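PDB 4BGV: malate dehydrogenase from Picrophilus torridus, which probably catalyses the reversible, NAD-dependent oxidation of malate to oxaloacetate, a step of the tricarboxylic acid cycle. Local coordinates for residues G150-D153 against S154-R158; N166-F169 against E170-N173; E209-K212 against R213-G217; I238-M241 against V242-I245. One frame throughout, in Å; residues are numbered along the deposited sequence.

Interaction 1 of 4, residues G150-D153 against S154-R158; sequences GSLD and STRFR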
loop_
_atom_site.group_PDB
_atom_site.type_symbol
_atom_site.label_atom_id
_atom_site.label_comp_id
_atom_site.label_asym_id
_atom_site.label_seq_id
_atom_site.Cartn_x
_atom_site.Cartn_y
_atom_site.Cartn_z
ATOM N N GLY A 150 4.138 -6.785 23.980
ATOM C CA GLY A 150 4.528 -7.847 23.067
ATOM C C GLY A 150 4.623 -7.438 21.603
ATOM O O GLY A 150 5.386 -8.037 20.852
ATOM N N SER A 151 3.843 -6.450 21.171
ATOM C CA SER A 151 3.891 -6.054 19.769
ATOM C C SER A 151 5.302 -5.596 19.417
ATOM O O SER A 151 5.820 -5.890 18.334
ATOM C CB SER A 151 2.879 -4.934 19.460
ATOM O OG SER A 151 2.869 -4.669 18.059
ATOM N N LEU A 152 5.923 -4.885 20.353
ATOM C CA LEU A 152 7.263 -4.341 20.152
ATOM C C LEU A 152 8.354 -5.390 20.391
ATOM O O LEU A 152 9.279 -5.518 19.595
ATOM C CB LEU A 152 7.493 -3.131 21.050
ATOM C CG LEU A 152 8.898 -2.512 21.021
ATOM C CD1 LEU A 152 9.283 -2.070 19.600
ATOM C CD2 LEU A 152 8.970 -1.336 21.995
ATOM N N ASP A 153 8.254 -6.143 21.480
ATOM C CA ASP A 153 9.267 -7.163 21.726
ATOM C C ASP A 153 9.276 -8.183 20.597
ATOM O O ASP A 153 10.339 -8.645 20.187
ATOM C CB ASP A 153 9.064 -7.859 23.076
ATOM C CG ASP A 153 9.294 -6.923 24.241
ATOM O OD1 ASP A 153 10.207 -6.065 24.135
ATOM O OD2 ASP A 153 8.571 -7.043 25.257
ATOM N N SER A 154 8.091 -8.522 20.092
ATOM C CA SER A 154 8.020 -9.546 19.052
ATOM C C SER A 154 8.589 -9.036 17.741
ATOM O O SER A 154 9.226 -9.800 17.012
ATOM C CB SER A 154 6.601 -10.102 18.857
ATOM O OG SER A 154 5.746 -9.133 18.300
ATOM N N THR A 155 8.395 -7.757 17.424
ATOM C CA THR A 155 8.947 -7.233 16.181
ATOM C C THR A 155 10.467 -7.237 16.226
ATOM O O THR A 155 11.120 -7.534 15.247
ATOM C CB THR A 155 8.471 -5.811 15.877
ATOM O OG1 THR A 155 7.211 -5.581 16.512
ATOM C CG2 THR A 155 8.323 -5.646 14.388
ATOM N N ARG A 156 11.034 -6.917 17.394
ATOM C CA ARG A 156 12.497 -6.952 17.534
ATOM C C ARG A 156 13.010 -8.390 17.403
ATOM O O ARG A 156 13.931 -8.664 16.636
ATOM C CB ARG A 156 12.950 -6.332 18.867
ATOM C CG ARG A 156 12.660 -4.827 18.968
ATOM C CD ARG A 156 13.575 -4.165 20.004
ATOM N NE ARG A 156 13.443 -2.706 20.007
ATOM C CZ ARG A 156 12.913 -2.000 21.004
ATOM N NH1 ARG A 156 12.477 -2.612 22.106
ATOM N NH2 ARG A 156 12.823 -0.673 20.900
ATOM N N PHE A 157 12.383 -9.301 18.140
ATOM C CA PHE A 157 12.765 -10.720 18.167
ATOM C C PHE A 157 12.710 -11.265 16.720
ATOM O O PHE A 157 13.615 -11.959 16.265
ATOM C CB PHE A 157 11.768 -11.444 19.099
ATOM C CG PHE A 157 12.203 -12.814 19.592
ATOM C CD1 PHE A 157 13.304 -13.471 19.078
ATOM C CD2 PHE A 157 11.469 -13.440 20.597
ATOM C CE1 PHE A 157 13.668 -14.733 19.545
ATOM C CE2 PHE A 157 11.831 -14.717 21.073
ATOM C CZ PHE A 157 12.935 -15.351 20.552
ATOM N N ARG A 158 11.657 -10.926 15.987
ATOM C CA ARG A 158 11.529 -11.376 14.595
ATOM C C ARG A 158 12.622 -10.802 13.681
ATOM O O ARG A 158 13.123 -11.483 12.783
ATOM C CB ARG A 158 10.162 -10.994 14.024
ATOM C CG ARG A 158 8.998 -11.783 14.618
ATOM C CD ARG A 158 7.656 -11.148 14.179
ATOM N NE ARG A 158 7.402 -11.328 12.753
ATOM C CZ ARG A 158 6.410 -10.737 12.095
ATOM N NH1 ARG A 158 5.593 -9.920 12.748
ATOM N NH2 ARG A 158 6.240 -10.956 10.788
HETATM O O HOH W 1 12.508 -5.579 22.771
#
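The guanidinium group of Arg156 carries Leu152 on one face: Leu152 CD1 sits 3.9 Å above the plane, over its centre, and Leu152 CD2 comes within 3.7 Å of Arg156 NH1. At the edge, in the plane, a water accepts from Arg156 NH1 (3.0 Å) and lies 2.7 Å from Asp153 OD1, to which it can donate. The water thus spans two opposite charges that do not touch, Asp153 OD1 and Arg156 NH1 being 4.6 Å apart. Leu152 reaches the face because its CG is anti to the backbone N (chi1 176°), which raises the branched end beside the extended arginine chain one helical turn on.

At the start of helix 150-165, Gly150 O is gripped twice, by Ser154 N at 2.9 Å and by Ser154 OG at 2.8 Å, the two donors coming from opposite faces of the carbonyl plane. A small hydroxyl suits this buried place, since it can fold back onto its own helix.

Each charged group has a stronger partner outside the turn. Arg156 NE makes a salt bridge to Glu48 of the second subunit, and Asp153 OD2 bonds to ND1 of His180, the probable proton acceptor, as in the Asp-His pair of this superfamily. Arg156 probably binds substrate; Leu152 and Glu48 probably fix its plane's rotation, the water may mark a substrate oxygen's place, and Asp153 probably orients the histidine.

Interaction 2 of 4, residues N166-F169 against E170-N173; sequences NVSF and EDVN
Ser168 folds its side chain over the turn toward Glu170 and Asp171. Ser168 CB lies 3.7 Å from Asp171 OD2, a plain van der Waals approach. One bond further, Ser168 OG stands anti to the backbone N (chi1 171°), where it accepts from Glu170 N at 3.0 Å and packs 3.4 Å from Glu170 CB. This is an ST turn, and a short hydroxyl side chain suits it. The hydroxyl has a further partner, Asp56 OD2 of the second subunit.

Behind the side chain, Ser168 O takes Asp171 N at 3.2 Å, closing a type I beta turn; the N-H points well at the oxygen (157°), yet the donor stands above the carbonyl plane. Val167 and Val172 cross at about a right angle, their CG2 methyls 3.6 Å apart, an apolar clasp between the two arms of the turn. The acids face outward to the third subunit, where Glu170 pairs with Arg249 and Asp171 with Arg251 and the backbone of Val252.

Together these residues carry the chain from helix 150-165 into strand 172-178. Phe169 and Val172 lean back on Ala162 of that helix, whereas Asp171 and Asn173 pair through their backbones with Ser194 and Asn192, near the far end of the neighbouring antiparallel strand 184-193.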
loop_
_atom_site.group_PDB
_atom_site.type_symbol
_atom_site.label_atom_id
_atom_site.label_comp_id
_atom_site.label_asym_id
_atom_site.label_seq_id
_atom_site.Cartn_x
_atom_site.Cartn_y
_atom_site.Cartn_z
ATOM N N ASN A 166 18.566 -15.382 7.523
ATOM C CA ASN A 166 18.455 -14.817 6.175
ATOM C C ASN A 166 17.131 -15.208 5.509
ATOM O O ASN A 166 17.110 -15.818 4.430
ATOM C CB ASN A 166 19.633 -15.240 5.291
ATOM C CG ASN A 166 19.731 -14.413 4.010
ATOM O OD1 ASN A 166 19.284 -13.261 3.962
ATOM N ND2 ASN A 166 20.315 -14.999 2.965
ATOM N N VAL A 167 16.035 -14.874 6.179
ATOM C CA VAL A 167 14.703 -15.164 5.674
ATOM C C VAL A 167 13.855 -13.910 5.768
ATOM O O VAL A 167 14.190 -12.979 6.495
ATOM C CB VAL A 167 13.996 -16.313 6.471
ATOM C CG1 VAL A 167 14.670 -17.666 6.229
ATOM C CG2 VAL A 167 13.964 -15.995 7.965
ATOM N N SER A 168 12.736 -13.905 5.049
ATOM C CA SER A 168 11.811 -12.774 5.041
ATOM C C SER A 168 11.304 -12.483 6.452
ATOM O O SER A 168 11.008 -13.409 7.205
ATOM C CB SER A 168 10.609 -13.096 4.150
ATOM O OG SER A 168 9.591 -12.102 4.283
ATOM N N PHE A 169 11.177 -11.199 6.792
ATOM C CA PHE A 169 10.597 -10.820 8.073
ATOM C C PHE A 169 9.155 -11.301 8.168
ATOM O O PHE A 169 8.643 -11.525 9.261
ATOM C CB PHE A 169 10.637 -9.302 8.282
ATOM C CG PHE A 169 12.019 -8.717 8.286
ATOM C CD1 PHE A 169 12.906 -8.999 9.326
ATOM C CD2 PHE A 169 12.427 -7.860 7.274
ATOM C CE1 PHE A 169 14.162 -8.459 9.347
ATOM C CE2 PHE A 169 13.690 -7.299 7.293
ATOM C CZ PHE A 169 14.572 -7.602 8.326
ATOM N N GLU A 170 8.495 -11.470 7.026
ATOM C CA GLU A 170 7.085 -11.862 7.039
ATOM C C GLU A 170 6.862 -13.284 7.535
ATOM O O GLU A 170 5.780 -13.619 8.015
ATOM C CB GLU A 170 6.463 -11.708 5.646
ATOM C CG GLU A 170 4.983 -12.075 5.597
ATOM C CD GLU A 170 4.276 -11.530 4.372
ATOM O OE1 GLU A 170 4.965 -11.015 3.465
ATOM O OE2 GLU A 170 3.026 -11.613 4.325
ATOM N N ASP A 171 7.884 -14.123 7.424
ATOM C CA ASP A 171 7.722 -15.538 7.733
ATOM C C ASP A 171 8.271 -15.954 9.097
ATOM O O ASP A 171 8.130 -17.112 9.503
ATOM C CB ASP A 171 8.320 -16.376 6.606
ATOM C CG ASP A 171 7.627 -16.109 5.271
ATOM O OD1 ASP A 171 6.377 -16.025 5.266
ATOM O OD2 ASP A 171 8.321 -15.958 4.239
ATOM N N VAL A 172 8.883 -15.014 9.811
ATOM C CA VAL A 172 9.360 -15.318 11.155
ATOM C C VAL A 172 8.255 -15.005 12.173
ATOM O O VAL A 172 7.576 -13.978 12.081
ATOM C CB VAL A 172 10.643 -14.542 11.519
ATOM C CG1 VAL A 172 11.083 -14.898 12.929
ATOM C CG2 VAL A 172 11.775 -14.874 10.555
ATOM N N ASN A 173 8.056 -15.914 13.118
ATOM C CA ASN A 173 7.102 -15.719 14.195
ATOM C C ASN A 173 7.808 -15.895 15.517
ATOM O O ASN A 173 8.444 -16.910 15.740
ATOM C CB ASN A 173 5.977 -16.728 14.076
ATOM C CG ASN A 173 5.271 -16.630 12.739
ATOM O OD1 ASN A 173 4.477 -15.721 12.527
ATOM N ND2 ASN A 173 5.588 -17.544 11.815
#

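Interaction 3 of 4, residues E209-K212 against R213-G217; sequences EIVK and RTRFG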
loop_
_atom_site.group_PDB
_atom_site.type_symbol
_atom_site.label_atom_id
_atom_site.label_comp_id
_atom_site.label_asym_id
_atom_site.label_seq_id
_atom_site.Cartn_x
_atom_site.Cartn_y
_atom_site.Cartn_z
ATOM N N GLU A 209 21.182 -15.943 22.681
ATOM C CA GLU A 209 21.749 -14.632 22.365
ATOM C C GLU A 209 20.677 -13.683 21.850
ATOM O O GLU A 209 20.629 -12.507 22.218
ATOM C CB GLU A 209 22.850 -14.763 21.308
ATOM C CG GLU A 209 24.092 -15.499 21.772
ATOM C CD GLU A 209 25.131 -15.643 20.665
ATOM O OE1 GLU A 209 24.859 -15.207 19.528
ATOM O OE2 GLU A 209 26.223 -16.188 20.928
ATOM N N ILE A 210 19.821 -14.208 20.987
ATOM C CA ILE A 210 18.772 -13.416 20.367
ATOM C C ILE A 210 17.677 -13.059 21.384
ATOM O O ILE A 210 17.148 -11.945 21.375
ATOM C CB ILE A 210 18.217 -14.140 19.134
ATOM C CG1 ILE A 210 19.280 -14.132 18.026
ATOM C CG2 ILE A 210 16.906 -13.491 18.653
ATOM C CD1 ILE A 210 18.886 -14.886 16.758
ATOM N N VAL A 211 17.374 -14.000 22.277
ATOM C CA VAL A 211 16.443 -13.741 23.362
ATOM C C VAL A 211 16.939 -12.605 24.265
ATOM O O VAL A 211 16.189 -11.694 24.607
ATOM C CB VAL A 211 16.172 -15.019 24.155
ATOM C CG1 VAL A 211 15.471 -14.708 25.468
ATOM C CG2 VAL A 211 15.338 -15.988 23.286
ATOM N N LYS A 212 18.217 -12.646 24.633
ATOM C CA LYS A 212 18.779 -11.604 25.478
ATOM C C LYS A 212 18.780 -10.234 24.781
ATOM O O LYS A 212 18.437 -9.220 25.397
ATOM C CB LYS A 212 20.181 -11.998 25.954
ATOM C CG LYS A 212 20.775 -11.066 26.993
ATOM C CD LYS A 212 22.088 -11.605 27.547
ATOM C CE LYS A 212 21.851 -12.643 28.631
ATOM N NZ LYS A 212 23.095 -12.890 29.419
ATOM N N ARG A 213 19.157 -10.195 23.500
ATOM C CA ARG A 213 19.098 -8.933 22.749
ATOM C C ARG A 213 17.694 -8.381 22.725
ATOM O O ARG A 213 17.506 -7.169 22.789
ATOM C CB ARG A 213 19.605 -9.096 21.316
ATOM C CG ARG A 213 19.779 -7.781 20.551
ATOM C CD ARG A 213 20.307 -8.036 19.147
ATOM N NE ARG A 213 20.447 -6.794 18.390
ATOM C CZ ARG A 213 20.751 -6.738 17.098
ATOM N NH1 ARG A 213 20.939 -7.866 16.397
ATOM N NH2 ARG A 213 20.849 -5.554 16.500
ATOM N N THR A 214 16.702 -9.269 22.637
ATOM C CA THR A 214 15.312 -8.830 22.593
ATOM C C THR A 214 14.931 -8.230 23.934
ATOM O O THR A 214 14.274 -7.192 23.990
ATOM C CB THR A 214 14.380 -10.000 22.240
ATOM O OG1 THR A 214 14.738 -10.500 20.951
ATOM C CG2 THR A 214 12.906 -9.551 22.221
ATOM N N ARG A 215 15.371 -8.869 25.018
ATOM C CA ARG A 215 15.092 -8.355 26.359
ATOM C C ARG A 215 15.579 -6.934 26.531
ATOM O O ARG A 215 14.923 -6.114 27.187
ATOM C CB ARG A 215 15.799 -9.181 27.427
ATOM C CG ARG A 215 15.203 -10.513 27.697
ATOM C CD ARG A 215 15.917 -11.148 28.873
ATOM N NE ARG A 215 15.587 -12.562 28.957
ATOM C CZ ARG A 215 14.419 -13.010 29.398
ATOM N NH1 ARG A 215 13.489 -12.147 29.784
ATOM N NH2 ARG A 215 14.183 -14.314 29.451
ATOM N N PHE A 216 16.752 -6.651 25.974
ATOM C CA PHE A 216 17.372 -5.358 26.194
ATOM C C PHE A 216 17.381 -4.537 24.919
ATOM O O PHE A 216 18.186 -3.625 24.773
ATOM C CB PHE A 216 18.776 -5.558 26.769
ATOM C CG PHE A 216 18.786 -6.457 27.959
ATOM C CD1 PHE A 216 17.987 -6.164 29.055
ATOM C CD2 PHE A 216 19.554 -7.611 27.978
ATOM C CE1 PHE A 216 17.963 -6.999 30.157
ATOM C CE2 PHE A 216 19.539 -8.444 29.072
ATOM C CZ PHE A 216 18.743 -8.136 30.169
ATOM N N GLY A 217 16.468 -4.873 24.008
ATOM C CA GLY A 217 16.344 -4.200 22.720
ATOM C C GLY A 217 16.128 -2.701 22.818
ATOM O O GLY A 217 16.655 -1.924 22.016
#
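Hydrogen bonds along the last turns of helix 204-215 tie residues 209-212 to 213-216. Thr214 does this twice: both its N, at 3.0 Å, and its OG1, at 2.8 Å, donate to Ile210 O, reaching it from opposite faces of the carbonyl plane. Threonine suits the position, because with OG1 beside its own backbone N (chi1 -61°) the hydroxyl turns back along the buried side of the helix. Arg213 N, Arg215 N and Phe216 N continue the regular pattern to Glu209, Val211 and Lys212. Phe216 N lies 3.1 Å from Lys212 O, with an angle of 145° at the hydrogen. Phe216 is also the first residue to leave helical backbone angles.

Van der Waals contacts come next. Lys212 crosses the Phe216 side chain at a slant, Lys212 CG lying 3.6 Å from Phe216 CE2, at the rim of the ring; the inner methylenes of the lysine make this contact, while the end of its chain is exposed. Over one face of the same ring, 3.9 Å above its centre, stands Arg215 CB. Val211 and Arg215 run side by side in the same direction, with Val211 CG1 4.1 Å from Arg215 NE.

The charged ends find partners beyond the turn: Arg213 NH2 forms a salt bridge with Glu220, and Arg215 NH1 donates to the carbonyls of Met184 and Gly181.

Phe216 occupies the joint where helix 204-215 gives way to helix 217-225. On the inner side Ile210 and Thr214 pack against Phe160 of helix 150-165, and Val211 against Pro186 and Ile188 of strand 184-193.

Interaction 4 of 4, residues I238-M241 against V242-I245; sequences IAVM and VESI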
loop_
_atom_site.group_PDB
_atom_site.type_symbol
_atom_site.label_atom_id
_atom_site.label_comp_id
_atom_site.label_asym_id
_atom_site.label_seq_id
_atom_site.Cartn_x
_atom_site.Cartn_y
_atom_site.Cartn_z
ATOM N N ILE A 238 2.650 0.043 17.826
ATOM C CA ILE A 238 1.469 0.648 18.423
ATOM C C ILE A 238 0.352 0.760 17.387
ATOM O O ILE A 238 -0.808 0.416 17.663
ATOM C CB ILE A 238 1.817 2.044 18.955
ATOM C CG1 ILE A 238 2.805 1.933 20.126
ATOM C CG2 ILE A 238 0.552 2.812 19.347
ATOM C CD1 ILE A 238 3.569 3.248 20.353
ATOM N N ALA A 239 0.699 1.231 16.191
ATOM C CA ALA A 239 -0.308 1.400 15.135
ATOM C C ALA A 239 -1.007 0.087 14.765
ATOM O O ALA A 239 -2.207 0.086 14.495
ATOM C CB ALA A 239 0.305 2.049 13.899
ATOM N N VAL A 240 -0.285 -1.036 14.749
ATOM C CA VAL A 240 -0.969 -2.293 14.408
ATOM C C VAL A 240 -2.019 -2.652 15.465
ATOM O O VAL A 240 -3.047 -3.241 15.145
ATOM C CB VAL A 240 -0.000 -3.479 14.130
ATOM C CG1 VAL A 240 0.869 -3.181 12.904
ATOM C CG2 VAL A 240 0.842 -3.808 15.350
ATOM N N MET A 241 -1.766 -2.290 16.719
ATOM C CA MET A 241 -2.764 -2.476 17.782
ATOM C C MET A 241 -3.959 -1.543 17.578
ATOM O O MET A 241 -5.109 -1.974 17.651
ATOM C CB MET A 241 -2.162 -2.205 19.158
ATOM C CG MET A 241 -1.149 -3.252 19.607
ATOM S SD MET A 241 -0.120 -2.693 20.991
ATOM C CE MET A 241 -1.312 -2.571 22.333
ATOM N N VAL A 242 -3.679 -0.265 17.321
ATOM C CA VAL A 242 -4.751 0.716 17.147
ATOM C C VAL A 242 -5.661 0.362 15.956
ATOM O O VAL A 242 -6.901 0.405 16.054
ATOM C CB VAL A 242 -4.172 2.130 16.930
ATOM C CG1 VAL A 242 -5.295 3.135 16.605
ATOM C CG2 VAL A 242 -3.353 2.572 18.162
ATOM N N GLU A 243 -5.055 -0.003 14.831
ATOM C CA GLU A 243 -5.860 -0.285 13.639
ATOM C C GLU A 243 -6.683 -1.570 13.822
ATOM O O GLU A 243 -7.756 -1.719 13.222
ATOM C CB GLU A 243 -4.978 -0.347 12.376
ATOM C CG GLU A 243 -4.176 -1.620 12.259
ATOM C CD GLU A 243 -3.209 -1.611 11.086
ATOM O OE1 GLU A 243 -3.035 -0.550 10.447
ATOM O OE2 GLU A 243 -2.629 -2.674 10.810
ATOM N N SER A 244 -6.208 -2.500 14.653
ATOM C CA SER A 244 -6.995 -3.709 14.901
ATOM C C SER A 244 -8.287 -3.359 15.639
ATOM O O SER A 244 -9.322 -4.001 15.439
ATOM C CB SER A 244 -6.204 -4.770 15.688
ATOM O OG SER A 244 -6.887 -6.028 15.675
ATOM N N ILE A 245 -8.231 -2.358 16.509
ATOM C CA ILE A 245 -9.466 -1.883 17.160
ATOM C C ILE A 245 -10.365 -1.131 16.176
ATOM O O ILE A 245 -11.550 -1.481 15.982
ATOM C CB ILE A 245 -9.160 -0.943 18.348
ATOM C CG1 ILE A 245 -8.299 -1.664 19.382
ATOM C CG2 ILE A 245 -10.470 -0.459 19.007
ATOM C CD1 ILE A 245 -7.853 -0.781 20.533
HETATM O O HOH W 2 -2.389 1.841 11.661
HETATM O O HOH W 3 -3.062 -4.663 12.641
#
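Val240 O, in the middle of helix 232-246, accepts from two donors: Ser244 N at 3.3 Å and a water at 2.9 Å. That water also donates to Glu243 OE2 (2.7 Å), joining carboxylate and carbonyl. The helix packs on the parallel sheet of the Rossmann-type NAD-binding domain, although it belongs to the later part of the chain.

Glu243 bends back over the preceding turn. Glu243 CG lies between backbone N and carbonyl carbon (chi1 76°), 3.4 Å from Ala239 O, and the extended remainder brings a second water within 2.8 Å of Glu243 OE1; this water reaches Ala239 O only weakly. A buried acid needs such company, and OE2 also forms salt bridges with Arg24 and Arg249. Glu243 N donates to Ala239 O in a short, straight backbone bond.

The opposite character rules the side facing the sheet, where branched apolar residues fit between strands. Val242 and Ile245 lie on Val78 and Val121 of strands 78-81 and 119-122, and Ile238 touches Val13 and Val123, both probable NAD-binding residues. Along this side Ile238 and Val242 are one turn apart and approach at a slant: their CG2 methyls stand 4.1 Å apart, while Val242 CG2 comes closer, 3.4 Å, to Ile238 O.

Overall arrangement
Interaction 1 occupies the middle and touches the other three. Arg158 closes it onto interaction 2 through a probable hydrogen bond, Arg158 NH2 to Phe169 O at 2.9 Å, so helix 150-165 is fastened to the turn that follows it. Phe157 joins it to interaction 3, with Phe157 CE1 3.6 Å from Ile210 CG2 and CZ 3.7 Å from Val211 CG2. Toward interaction 4 the link is Ser151 OG, 3.5 Å from Val240 CG2. Interactions 2 and 4 do not meet, their centres being 21 Å apart. Interactions 1 and 3 lie nearest the probable active site: side chain to side chain, Thr214 is about 5 Å from Arg156 and Arg215 about 7 Å from His180, whereas interaction 4 borders the probable NAD site.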